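Alpha/beta hydrolase (Paenibacillus sp. VTT E-133280, PDB 6TJ2) probably hydrolyses methyl salicylate as an extracellular alpha/beta-hydrolase that resembles tobacco salicylic acid binding protein 2. Local coordinates at residues F111-H116 with Q124-Q129; I137-A142 with K217-L222. All blocks are in the same frame, centred on the assembly; numbering follows the deposited sequence.

Contact 1. Residues F111-H116 with Q124-Q129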
ATOM      1  N   PHE A 111     -18.443 -15.684 -19.668  1.00 13.48           N
ATOM      2  CA  PHE A 111     -17.232 -14.889 -19.883  1.00 12.03           C
ATOM      3  C   PHE A 111     -16.935 -14.043 -18.635  1.00 13.35           C
ATOM      4  O   PHE A 111     -17.787 -13.713 -17.796  1.00 12.96           O
ATOM      5  CB  PHE A 111     -17.325 -14.057 -21.165  1.00 11.98           C
ATOM      6  CG  PHE A 111     -18.439 -13.067 -21.234  1.00 12.78           C
ATOM      7  CD1 PHE A 111     -18.381 -11.813 -20.604  1.00 13.09           C
ATOM      8  CD2 PHE A 111     -19.575 -13.379 -21.947  1.00 13.80           C
ATOM      9  CE1 PHE A 111     -19.435 -10.926 -20.730  1.00 14.18           C
ATOM     10  CE2 PHE A 111     -20.635 -12.506 -22.016  1.00 14.36           C
ATOM     11  CZ  PHE A 111     -20.582 -11.282 -21.402  1.00 14.95           C
ATOM     12  N   ILE A 112     -15.682 -13.647 -18.629  1.00 12.02           N
ATOM     13  CA  ILE A 112     -15.150 -12.686 -17.624  1.00 12.28           C
ATOM     14  C   ILE A 112     -15.332 -11.300 -18.212  1.00 11.89           C
ATOM     15  O   ILE A 112     -14.731 -11.011 -19.268  1.00 11.92           O
ATOM     16  CB  ILE A 112     -13.676 -12.977 -17.326  1.00 12.36           C
ATOM     17  CG1 ILE A 112     -13.495 -14.424 -16.857  1.00 15.98           C
ATOM     18  CG2 ILE A 112     -13.153 -11.988 -16.300  1.00 12.20           C
ATOM     19  CD1 ILE A 112     -12.156 -14.898 -16.876  1.00 21.54           C
ATOM     20  N   LEU A 113     -16.129 -10.447 -17.584  1.00 10.59           N
ATOM     21  CA  LEU A 113     -16.362  -9.081 -18.087  1.00 11.72           C
ATOM     22  C   LEU A 113     -15.407  -8.195 -17.299  1.00 10.46           C
ATOM     23  O   LEU A 113     -15.588  -8.055 -16.054  1.00 11.23           O
ATOM     24  CB  LEU A 113     -17.818  -8.695 -17.873  1.00 11.52           C
ATOM     25  CG  LEU A 113     -18.191  -7.300 -18.398  1.00 11.40           C
ATOM     26  CD1 LEU A 113     -17.941  -7.214 -19.909  1.00 12.61           C
ATOM     27  CD2 LEU A 113     -19.663  -7.020 -18.043  1.00 12.38           C
ATOM     28  N   LEU A 114     -14.422  -7.609 -17.970  1.00 10.66           N
ATOM     29  CA  LEU A 114     -13.329  -6.848 -17.302  1.00 11.26           C
ATOM     30  C   LEU A 114     -13.340  -5.433 -17.809  1.00 11.28           C
ATOM     31  O   LEU A 114     -13.297  -5.249 -19.043  1.00 11.78           O
ATOM     32  CB  LEU A 114     -12.017  -7.582 -17.546  1.00 12.75           C
ATOM     33  CG  LEU A 114     -10.776  -7.037 -16.822  1.00 13.36           C
ATOM     34  CD1 LEU A 114      -9.768  -8.174 -16.641  1.00 15.26           C
ATOM     35  CD2 LEU A 114     -10.170  -5.852 -17.533  1.00 13.52           C
ATOM     36  N   GLY A 115     -13.351  -4.457 -16.923  1.00  9.61           N
ATOM     37  CA  GLY A 115     -13.327  -3.031 -17.299  1.00 11.53           C
ATOM     38  C   GLY A 115     -12.171  -2.331 -16.660  1.00 10.29           C
ATOM     39  O   GLY A 115     -11.792  -2.669 -15.534  1.00 10.92           O
ATOM     40  N   HIS A 116     -11.572  -1.388 -17.376  1.00 10.34           N
ATOM     41  CA  HIS A 116     -10.509  -0.476 -16.908  1.00 10.58           C
ATOM     42  C   HIS A 116     -11.071   0.917 -16.803  1.00 11.72           C
ATOM     43  O   HIS A 116     -11.840   1.314 -17.689  1.00 11.25           O
ATOM     44  CB  HIS A 116      -9.321  -0.573 -17.829  1.00 11.09           C
ATOM     45  CG  HIS A 116      -8.168   0.288 -17.493  1.00 11.15           C
ATOM     46  ND1 HIS A 116      -8.017   1.517 -18.003  1.00 14.24           N
ATOM     47  CD2 HIS A 116      -7.087   0.062 -16.699  1.00 12.51           C
ATOM     48  CE1 HIS A 116      -6.861   2.028 -17.607  1.00 14.25           C
ATOM     49  NE2 HIS A 116      -6.280   1.148 -16.834  1.00 12.46           N
ATOM     50  N   GLN A 124     -20.600  -2.313 -15.030  1.00 10.47           N
ATOM     51  CA  GLN A 124     -21.778  -2.312 -14.129  1.00 10.91           C
ATOM     52  C   GLN A 124     -23.066  -2.283 -14.944  1.00 10.45           C
ATOM     53  O   GLN A 124     -23.981  -3.093 -14.680  1.00 12.37           O
ATOM     54  CB  GLN A 124     -21.705  -1.131 -13.175  1.00 11.25           C
ATOM     55  CG  GLN A 124     -20.614  -1.230 -12.110  1.00 11.85           C
ATOM     56  CD  GLN A 124     -20.529   0.073 -11.355  1.00 13.60           C
ATOM     57  OE1 GLN A 124     -20.407   1.151 -11.979  1.00 14.00           O
ATOM     58  NE2 GLN A 124     -20.638   0.024 -10.024  1.00 13.73           N
ATOM     59  N   THR A 125     -23.203  -1.340 -15.852  1.00 10.61           N
ATOM     60  CA  THR A 125     -24.466  -1.149 -16.559  1.00 11.45           C
ATOM     61  C   THR A 125     -24.700  -2.272 -17.556  1.00 10.58           C
ATOM     62  O   THR A 125     -25.867  -2.730 -17.698  1.00 12.43           O
ATOM     63  CB  THR A 125     -24.530   0.224 -17.195  1.00 10.66           C
ATOM     64  OG1 THR A 125     -23.428   0.392 -18.080  1.00 11.76           O
ATOM     65  CG2 THR A 125     -24.587   1.338 -16.179  1.00 11.05           C
ATOM     66  N   VAL A 126     -23.651  -2.836 -18.125  1.00 10.79           N
ATOM     67  CA  VAL A 126     -23.793  -4.005 -19.005  1.00 11.74           C
ATOM     68  C   VAL A 126     -24.275  -5.227 -18.227  1.00 11.96           C
ATOM     69  O   VAL A 126     -25.202  -5.935 -18.670  1.00 12.93           O
ATOM     70  CB  VAL A 126     -22.502  -4.283 -19.775  1.00 11.31           C
ATOM     71  CG1 VAL A 126     -22.495  -5.640 -20.473  1.00 11.97           C
ATOM     72  CG2 VAL A 126     -22.240  -3.160 -20.786  1.00 12.28           C
ATOM     73  N   SER A 127     -23.689  -5.465 -17.054  1.00 12.55           N
ATOM     74  CA  SER A 127     -24.041  -6.641 -16.247  1.00 13.02           C
ATOM     75  C   SER A 127     -25.496  -6.586 -15.843  1.00 13.90           C
ATOM     76  O   SER A 127     -26.068  -7.683 -15.668  1.00 17.60           O
ATOM     77  CB  SER A 127     -23.121  -6.795 -15.093  1.00 15.11           C
ATOM     78  OG  SER A 127     -23.414  -5.820 -14.132  1.00 18.63           O
ATOM     79  N   GLN A 128     -26.112  -5.398 -15.744  1.00 14.03           N
ATOM     80  CA  GLN A 128     -27.567  -5.279 -15.395  1.00 16.58           C
ATOM     81  C   GLN A 128     -28.450  -5.892 -16.457  1.00 17.98           C
ATOM     82  O   GLN A 128     -29.614  -6.278 -16.144  1.00 20.83           O
ATOM     83  CB  GLN A 128     -27.931  -3.801 -15.211  1.00 17.41           C
ATOM     84  CG  GLN A 128     -27.231  -3.272 -14.002  1.00 16.81           C
ATOM     85  CD  GLN A 128     -27.650  -1.892 -13.586  1.00 14.07           C
ATOM     86  OE1 GLN A 128     -27.905  -0.996 -14.411  1.00 18.98           O
ATOM     87  NE2 GLN A 128     -27.528  -1.666 -12.337  1.00 15.27           N
ATOM     88  N   GLN A 129     -28.017  -5.886 -17.701  1.00 16.11           N
ATOM     89  CA  GLN A 129     -28.831  -6.293 -18.858  1.00 16.97           C
ATOM     90  C   GLN A 129     -28.549  -7.720 -19.274  1.00 16.42           C
ATOM     91  O   GLN A 129     -29.470  -8.328 -19.846  1.00 18.12           O
ATOM     92  CB  GLN A 129     -28.542  -5.328 -20.006  1.00 17.29           C
ATOM     93  CG  GLN A 129     -29.063  -3.941 -19.696  1.00 20.22           C
ATOM     94  CD  GLN A 129     -29.065  -3.077 -20.919  1.00 19.81           C
ATOM     95  OE1 GLN A 129     -29.380  -3.522 -22.040  1.00 21.35           O
ATOM     96  NE2 GLN A 129     -28.735  -1.816 -20.675  1.00 22.20           N
TER
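Leu113 and Val126 each send a branch away from their own backbone N where they meet: CG of Leu113 lies anti to N (chi1 -178°), and so does CG1 of Val126 (chi1 168°). The second torsion of Leu113 leaves CD2, anti to CA, as its far branch. The two side chains approach at a slant, and the touch is made by one methyl from each, with CD2 of Leu113 4.0 Å from CG1 of Val126. That same CD2 also rests near the helix backbone, 4.4 Å from N of Ser127. Of the CA atoms in the two segments, those of Leu113 and Ser127 come nearest, 8.3 Å apart. Strand 111-117, helix 119-129 and strand 134-139 form a beta-alpha-beta unit of the alpha/beta-hydrolase fold, and Leu113 lies in the layer between sheet and helix. The tight turn from strand to helix carries Ser117, probably the nucleophile of a GxSxG elbow. Ser127 keeps its hydroxyl within the helix: OG donates to O of Gln124 at 2.8 Å, from 36° above that carbonyl's plane, so a polar group near the apolar layer has a backbone acceptor. Beside this pair, Leu113 leans on Val48 of the adjoining strand, while Val126 packs against Val99 and Ile103 of helix 92-105.

Contact 2. Residues I137-A142 with K217-L222; sequences IVFFDA and KKFYSL
The ring of Phe219 reaches from the short helix 217-221 to two side chains of strand 134-139, touching Ile137 with one ring carbon and Phe139 with the next. With CG anti to the backbone N (chi1 172°), Phe219 places its ring so that CE1 and CZ make the contacts. Its CZ lies 3.8 Å from CZ of Phe139, the two side chains coming from opposite directions. For Phe139 the meeting is at the ring edge, close to its plane; CE2 of Phe139 is the second neighbour, 4.1 Å from the same CZ of Phe219. Ile137 uses its longer branch: CG1 stands anti to the carbonyl carbon (chi1 -55°), and the extended chi2 of 167° carries CD1 to the edge of the Phe219 ring, 4.0 Å from CE1. At an edge of the Phe219 ring, Tyr220 turns a ring face to it, with CD2 of Phe219 3.6 Å above the Tyr220 plane, over its centre. The helix itself is weakly bonded, and O of Lys218 accepts from both N and OG of Ser221, the hydroxyl at 2.8 Å. Outside the pair, Ser127 and Gln128 of helix 119-129 also touch Phe219, which is buried between that helix and the sheet. No hydrogen bond crosses between the two segments, so direct cohesion here comes from dispersion and the burial of aromatic and aliphatic carbon.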
ATOM      1  N   ILE A 137     -17.058 -10.622 -12.837  1.00 10.97           N
ATOM      2  CA  ILE A 137     -16.852  -9.207 -13.228  1.00 11.45           C
ATOM      3  C   ILE A 137     -15.555  -8.736 -12.599  1.00 11.79           C
ATOM      4  O   ILE A 137     -15.378  -8.887 -11.360  1.00 12.99           O
ATOM      5  CB  ILE A 137     -18.038  -8.358 -12.816  1.00 12.63           C
ATOM      6  CG1 ILE A 137     -19.364  -8.883 -13.359  1.00 14.03           C
ATOM      7  CG2 ILE A 137     -17.780  -6.932 -13.225  1.00 13.97           C
ATOM      8  CD1 ILE A 137     -20.572  -8.213 -12.689  1.00 16.19           C
ATOM      9  N   VAL A 138     -14.629  -8.228 -13.394  1.00 10.68           N
ATOM     10  CA  VAL A 138     -13.297  -7.812 -12.920  1.00 11.05           C
ATOM     11  C   VAL A 138     -13.168  -6.320 -13.132  1.00 11.25           C
ATOM     12  O   VAL A 138     -13.251  -5.856 -14.285  1.00 11.81           O
ATOM     13  CB  VAL A 138     -12.161  -8.593 -13.604  1.00 11.46           C
ATOM     14  CG1 VAL A 138     -10.811  -8.091 -13.125  1.00 11.74           C
ATOM     15  CG2 VAL A 138     -12.322 -10.083 -13.355  1.00 11.91           C
ATOM     16  N   PHE A 139     -12.949  -5.604 -12.071  1.00  9.67           N
ATOM     17  CA  PHE A 139     -12.639  -4.169 -12.105  1.00 10.39           C
ATOM     18  C   PHE A 139     -11.140  -4.005 -12.071  1.00 10.66           C
ATOM     19  O   PHE A 139     -10.515  -4.368 -11.064  1.00 11.90           O
ATOM     20  CB  PHE A 139     -13.267  -3.459 -10.914  1.00  9.84           C
ATOM     21  CG  PHE A 139     -14.768  -3.413 -10.973  1.00 10.22           C
ATOM     22  CD1 PHE A 139     -15.418  -2.241 -11.335  1.00 11.14           C
ATOM     23  CD2 PHE A 139     -15.546  -4.502 -10.681  1.00 11.20           C
ATOM     24  CE1 PHE A 139     -16.797  -2.200 -11.424  1.00 10.37           C
ATOM     25  CE2 PHE A 139     -16.922  -4.480 -10.767  1.00 11.90           C
ATOM     26  CZ  PHE A 139     -17.540  -3.326 -11.187  1.00 11.42           C
ATOM     27  N   PHE A 140     -10.512  -3.513 -13.099  1.00  9.97           N
ATOM     28  CA  PHE A 140      -9.060  -3.318 -13.252  1.00 10.30           C
ATOM     29  C   PHE A 140      -8.753  -1.836 -13.184  1.00 11.28           C
ATOM     30  O   PHE A 140      -9.027  -1.133 -14.147  1.00 10.69           O
ATOM     31  CB  PHE A 140      -8.549  -4.009 -14.511  1.00 11.04           C
ATOM     32  CG  PHE A 140      -7.169  -3.621 -14.963  1.00 11.71           C
ATOM     33  CD1 PHE A 140      -6.832  -3.609 -16.314  1.00 14.66           C
ATOM     34  CD2 PHE A 140      -6.186  -3.282 -14.045  1.00 13.37           C
ATOM     35  CE1 PHE A 140      -5.578  -3.175 -16.711  1.00 15.97           C
ATOM     36  CE2 PHE A 140      -4.952  -2.820 -14.453  1.00 15.99           C
ATOM     37  CZ  PHE A 140      -4.644  -2.776 -15.801  1.00 16.62           C
ATOM     38  N   ASP A 141      -8.331  -1.332 -12.014  1.00 10.15           N
ATOM     39  CA  ASP A 141      -8.025   0.103 -11.854  1.00  9.87           C
ATOM     40  C   ASP A 141      -9.214   0.871 -12.440  1.00  9.88           C
ATOM     41  O   ASP A 141      -9.041   1.770 -13.285  1.00 11.24           O
ATOM     42  CB  ASP A 141      -6.693   0.492 -12.469  1.00 10.86           C
ATOM     43  CG  ASP A 141      -5.516  -0.068 -11.715  1.00 13.59           C
ATOM     44  OD1 ASP A 141      -5.702  -0.638 -10.685  1.00 16.30           O
ATOM     45  OD2 ASP A 141      -4.367   0.180 -12.151  1.00 15.16           O
ATOM     46  N   ALA A 142     -10.386   0.496 -11.952  1.00 10.66           N
ATOM     47  CA  ALA A 142     -11.661   0.930 -12.509  1.00 11.13           C
ATOM     48  C   ALA A 142     -12.521   1.609 -11.450  1.00 11.20           C
ATOM     49  O   ALA A 142     -12.426   1.343 -10.241  1.00 11.61           O
ATOM     50  CB  ALA A 142     -12.412  -0.209 -13.169  1.00 12.04           C
ATOM     51  N   LYS A 217     -28.947   0.030  -8.990  1.00 17.89           N
ATOM     52  CA  LYS A 217     -29.620  -0.852  -8.026  1.00 19.63           C
ATOM     53  C   LYS A 217     -29.512  -2.310  -8.467  1.00 17.13           C
ATOM     54  O   LYS A 217     -29.245  -3.197  -7.615  1.00 17.88           O
ATOM     55  CB  LYS A 217     -31.087  -0.461  -7.908  1.00 20.97           C
ATOM     56  CG  LYS A 217     -31.293   0.925  -7.314  1.00 26.62           C
ATOM     57  CD  LYS A 217     -32.766   1.165  -7.023  1.00 26.05           C
ATOM     58  CE  LYS A 217     -32.940   2.353  -6.107  1.00 30.66           C
ATOM     59  NZ  LYS A 217     -32.486   3.600  -6.759  1.00 30.59           N
ATOM     60  N   LYS A 218     -29.731  -2.578  -9.768  1.00 18.18           N
ATOM     61  CA  LYS A 218     -29.688  -3.964 -10.249  1.00 18.26           C
ATOM     62  C   LYS A 218     -28.266  -4.503 -10.035  1.00 17.08           C
ATOM     63  O   LYS A 218     -28.112  -5.615  -9.551  1.00 17.95           O
ATOM     64  CB  LYS A 218     -30.222  -4.105 -11.672  1.00 22.13           C
ATOM     65  CG  LYS A 218     -30.089  -5.516 -12.198  1.00 28.72           C
ATOM     66  CD  LYS A 218     -31.030  -5.859 -13.341  1.00 32.94           C
ATOM     67  CE  LYS A 218     -31.077  -7.342 -13.651  1.00 38.73           C
ATOM     68  NZ  LYS A 218     -31.565  -8.113 -12.487  1.00 44.22           N
ATOM     69  N   PHE A 219     -27.240  -3.747 -10.451  1.00 14.90           N
ATOM     70  CA  PHE A 219     -25.846  -4.206 -10.296  1.00 15.66           C
ATOM     71  C   PHE A 219     -25.552  -4.625  -8.859  1.00 15.49           C
ATOM     72  O   PHE A 219     -24.955  -5.688  -8.629  1.00 16.80           O
ATOM     73  CB  PHE A 219     -24.866  -3.127 -10.728  1.00 14.86           C
ATOM     74  CG  PHE A 219     -23.439  -3.492 -10.415  1.00 13.83           C
ATOM     75  CD1 PHE A 219     -22.773  -4.412 -11.200  1.00 13.06           C
ATOM     76  CD2 PHE A 219     -22.799  -3.029  -9.284  1.00 13.44           C
ATOM     77  CE1 PHE A 219     -21.510  -4.831 -10.853  1.00 13.96           C
ATOM     78  CE2 PHE A 219     -21.516  -3.448  -8.948  1.00 14.71           C
ATOM     79  CZ  PHE A 219     -20.864  -4.333  -9.747  1.00 15.10           C
ATOM     80  N   TYR A 220     -25.969  -3.788  -7.915  1.00 15.26           N
ATOM     81  CA  TYR A 220     -25.675  -4.040  -6.479  1.00 16.54           C
ATOM     82  C   TYR A 220     -26.577  -5.138  -5.904  1.00 20.15           C
ATOM     83  O   TYR A 220     -26.213  -5.590  -4.817  1.00 22.79           O
ATOM     84  CB  TYR A 220     -25.728  -2.746  -5.662  1.00 17.61           C
ATOM     85  CG  TYR A 220     -24.491  -1.917  -5.926  1.00 15.08           C
ATOM     86  CD1 TYR A 220     -23.258  -2.352  -5.464  1.00 16.44           C
ATOM     87  CD2 TYR A 220     -24.510  -0.811  -6.713  1.00 15.39           C
ATOM     88  CE1 TYR A 220     -22.101  -1.623  -5.714  1.00 14.73           C
ATOM     89  CE2 TYR A 220     -23.368  -0.090  -7.019  1.00 14.03           C
ATOM     90  CZ  TYR A 220     -22.141  -0.499  -6.521  1.00 14.54           C
ATOM     91  OH  TYR A 220     -20.968   0.153  -6.795  1.00 13.93           O
ATOM     92  N   SER A 221     -27.547  -5.677  -6.632  1.00 19.30           N
ATOM     93  CA  SER A 221     -28.316  -6.869  -6.191  1.00 21.72           C
ATOM     94  C   SER A 221     -27.776  -8.148  -6.826  1.00 24.25           C
ATOM     95  O   SER A 221     -28.135  -9.216  -6.337  1.00 23.76           O
ATOM     96  CB  SER A 221     -29.760  -6.674  -6.547  1.00 24.10           C
ATOM     97  OG  SER A 221     -29.957  -6.890  -7.943  1.00 27.43           O
ATOM     98  N   LEU A 222     -26.911  -8.066  -7.830  1.00 20.72           N
ATOM     99  CA  LEU A 222     -26.412  -9.244  -8.586  1.00 22.23           C
ATOM    100  C   LEU A 222     -25.550 -10.121  -7.688  1.00 23.81           C
ATOM    101  O   LEU A 222     -24.813  -9.571  -6.871  1.00 26.48           O
ATOM    102  CB  LEU A 222     -25.565  -8.786  -9.779  1.00 23.67           C
ATOM    103  CG  LEU A 222     -26.310  -8.057 -10.895  1.00 24.82           C
ATOM    104  CD1 LEU A 222     -25.373  -7.746 -12.064  1.00 25.26           C
ATOM    105  CD2 LEU A 222     -27.529  -8.837 -11.352  1.00 28.48           C
TER

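Contacts 1 and 2 have centres about 7 Å apart and share the parallel sheet, in which strands 111-117 and 134-139 are neighbours. Backbone pairs join them directly: O of Leu113 lies 2.8 Å from N of Val138, and O of Gly115 lies 2.9 Å from N of Phe140, both probable hydrogen bonds. Helix 119-129 packs on the sheet in contact 1 and also borders the ring that helix 217-221 inserts in contact 2. The strand of contact 1 leads into the probable nucleophile, Ser117, whose likely triad partners are His264 and Asp234. The side chain of Phe139 lies near this probable elbow without touching it, and the rings of Phe140 and His116 meet beside it.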